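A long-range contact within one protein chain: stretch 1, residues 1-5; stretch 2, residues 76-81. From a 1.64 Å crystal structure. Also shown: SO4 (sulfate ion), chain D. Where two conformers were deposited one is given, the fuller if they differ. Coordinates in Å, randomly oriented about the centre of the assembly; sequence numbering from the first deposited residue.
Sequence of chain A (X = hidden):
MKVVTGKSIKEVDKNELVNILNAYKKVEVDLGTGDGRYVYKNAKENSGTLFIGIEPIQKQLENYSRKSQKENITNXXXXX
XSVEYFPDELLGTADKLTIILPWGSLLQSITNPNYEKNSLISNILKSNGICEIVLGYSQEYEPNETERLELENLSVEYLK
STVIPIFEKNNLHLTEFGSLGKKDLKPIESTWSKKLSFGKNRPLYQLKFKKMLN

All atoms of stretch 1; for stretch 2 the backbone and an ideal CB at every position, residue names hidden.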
# COMPACT_ATOMS: atom_id res chain seq x y z
N MET A 1 10.99 5.97 -14.30
CA MET A 1 9.60 5.77 -13.90
C MET A 1 8.80 7.04 -14.17
O MET A 1 9.38 8.10 -14.40
CB MET A 1 9.51 5.39 -12.43
CG MET A 1 9.83 6.52 -11.50
SD MET A 1 9.94 5.95 -9.80
CE MET A 1 10.25 7.52 -8.98
N LYS A 2 7.47 6.94 -14.12
CA LYS A 2 6.60 8.03 -14.54
C LYS A 2 5.86 8.58 -13.32
O LYS A 2 5.07 7.87 -12.70
CB LYS A 2 5.62 7.54 -15.60
CG LYS A 2 6.28 7.05 -16.91
CD LYS A 2 7.01 8.17 -17.64
CE LYS A 2 7.50 7.72 -19.05
NZ LYS A 2 8.52 6.62 -19.01
N VAL A 3 6.14 9.84 -12.99
CA VAL A 3 5.57 10.53 -11.83
C VAL A 3 4.36 11.33 -12.29
O VAL A 3 4.44 12.05 -13.29
CB VAL A 3 6.63 11.43 -11.16
CG1 VAL A 3 6.01 12.33 -10.11
CG2 VAL A 3 7.75 10.57 -10.54
N VAL A 4 3.25 11.18 -11.58
CA VAL A 4 2.00 11.85 -11.92
C VAL A 4 1.90 13.17 -11.17
O VAL A 4 2.07 13.21 -9.94
CB VAL A 4 0.78 10.96 -11.60
CG1 VAL A 4 -0.53 11.69 -11.91
CG2 VAL A 4 0.86 9.63 -12.36
N THR A 5 1.57 14.24 -11.89
CA THR A 5 1.28 15.54 -11.29
C THR A 5 0.08 16.11 -12.05
O THR A 5 0.23 16.62 -13.16
CB THR A 5 2.47 16.49 -11.36
OG1 THR A 5 3.57 15.93 -10.63
CG2 THR A 5 2.13 17.82 -10.76
N UNK A 76 4.98 13.76 -0.63
CA UNK A 76 4.00 12.88 -1.27
C UNK A 76 4.33 12.82 -2.76
O UNK A 76 4.42 13.87 -3.41
CB UNK A 76 2.57 13.37 -1.04
N UNK A 77 4.54 11.62 -3.28
CA UNK A 77 4.80 11.44 -4.70
C UNK A 77 3.93 10.31 -5.22
O UNK A 77 3.61 9.36 -4.49
CB UNK A 77 6.28 11.15 -4.96
N UNK A 78 3.53 10.42 -6.49
CA UNK A 78 2.55 9.53 -7.10
C UNK A 78 3.08 9.01 -8.42
O UNK A 78 3.48 9.79 -9.28
CB UNK A 78 1.21 10.24 -7.30
N UNK A 79 3.08 7.68 -8.58
CA UNK A 79 3.81 7.01 -9.66
C UNK A 79 2.89 6.03 -10.38
O UNK A 79 2.06 5.36 -9.76
CB UNK A 79 5.04 6.28 -9.12
N UNK A 80 3.06 5.93 -11.70
CA UNK A 80 2.34 4.92 -12.46
C UNK A 80 2.99 3.55 -12.25
O UNK A 80 4.21 3.41 -12.39
CB UNK A 80 2.31 5.28 -13.95
N UNK A 81 2.18 2.55 -11.95
CA UNK A 81 2.73 1.22 -11.78
C UNK A 81 1.64 0.22 -11.45
O UNK A 81 0.51 0.57 -11.13
CB UNK A 81 3.80 1.22 -10.69
S SO4 D . 11.00 2.74 -17.95
O1 SO4 D . 11.30 3.56 -16.81
O2 SO4 D . 9.74 2.08 -17.75
O3 SO4 D . 12.04 1.75 -18.11
O4 SO4 D . 10.94 3.56 -19.13

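The two strands cross at 123° between their N-to-C directions, nearer antiparallel than parallel, and meet at a single bridge between V3 and position 79, CA to CA 4.5 Å. Two backbone hydrogen bonds flank the bridge. The N of V4 donates to the O of position 78 at 2.7 Å, and the N of position 80 donates to the O of K2 at 3.0 Å.

Position 76 has extended backbone angles, and no atom of stretch 1 lies within 5.5 Å of its ideal CB. Stretch 1 sets no preference here. The residue is A76, which makes no contact.

At position 77 the CB points sideways and lies 5.3 Å from V3 CG1. A short side chain would not reach V3. An apolar chain long enough to reach the valine would suit, such as leucine, isoleucine or methionine. The residue is I77. Its chi1 and chi2 are both t, and the extended chain brings CD1 to 3.8 Å from V3 CG2. Of its two conformers, one is given.

At position 78 the ideal CB is 4.1 Å from V4 O, and the V4 side chain is close. Stretch 1 offers an apolar surface near the base of the side chain. Many beta-branched, aliphatic or aromatic residues would fit. The residue is Y78. Its CB packs 4.3 Å from V4 CB, while the ring leads away from stretch 1 and its OH is hydrogen-bonded elsewhere in the structure. A water accepts from Y78 N at 3.1 Å and donates to V4 O at 2.7 Å, extending the link between the backbones.

Position 79 sits at the bridge. Its ideal CB is 3.9 Å from K2 O and 5.0 Å from M1 SD, with V3 also near. The apolar chains of M1 and V3 favour valine, leucine, isoleucine or methionine. The residue is I79, with chi1 m and chi2 t. Its CD1 meets M1 CE at 3.5 Å, and its CG1 lies 4.3 Å from V3 CG2.

At position 80 the ideal CB is 4.8 Å from V4 CG2, and the aliphatic base of K2 is also near. A medium or large aliphatic residue could use both. The residue is L80. Its CD2 packs 3.9 Å from V4 CG2, and its CD1 lies 4.2 Å from K2 CB.

Position 81 has phi/psi of -179/167, and stretch 1 is out of reach of its ideal CB. The contact asks nothing of it. The residue is G81.

Stretch 2 76-81: AIYILG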
# COMPACT_ATOMS: atom_id res chain seq x y z
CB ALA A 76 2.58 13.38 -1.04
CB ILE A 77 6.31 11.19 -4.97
CG1 ILE A 77 6.61 11.26 -6.46
CG2 ILE A 77 6.75 9.88 -4.38
CD1 ILE A 77 8.06 10.97 -6.78
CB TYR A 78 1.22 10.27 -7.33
CG TYR A 78 0.67 10.88 -6.05
CD1 TYR A 78 1.11 12.13 -5.60
CD2 TYR A 78 -0.28 10.19 -5.29
CE1 TYR A 78 0.63 12.67 -4.42
CE2 TYR A 78 -0.78 10.74 -4.11
CZ TYR A 78 -0.32 11.98 -3.68
OH TYR A 78 -0.80 12.53 -2.51
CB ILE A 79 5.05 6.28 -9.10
CG1 ILE A 79 6.00 7.29 -8.47
CG2 ILE A 79 5.78 5.45 -10.17
CD1 ILE A 79 7.13 6.64 -7.75
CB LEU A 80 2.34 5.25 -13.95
CG LEU A 80 1.46 6.37 -14.47
CD1 LEU A 80 1.55 6.38 -15.98
CD2 LEU A 80 0.02 6.17 -13.99
O HOH W 1 6.37 4.34 -13.66
O HOH W 2 3.66 13.29 -7.74
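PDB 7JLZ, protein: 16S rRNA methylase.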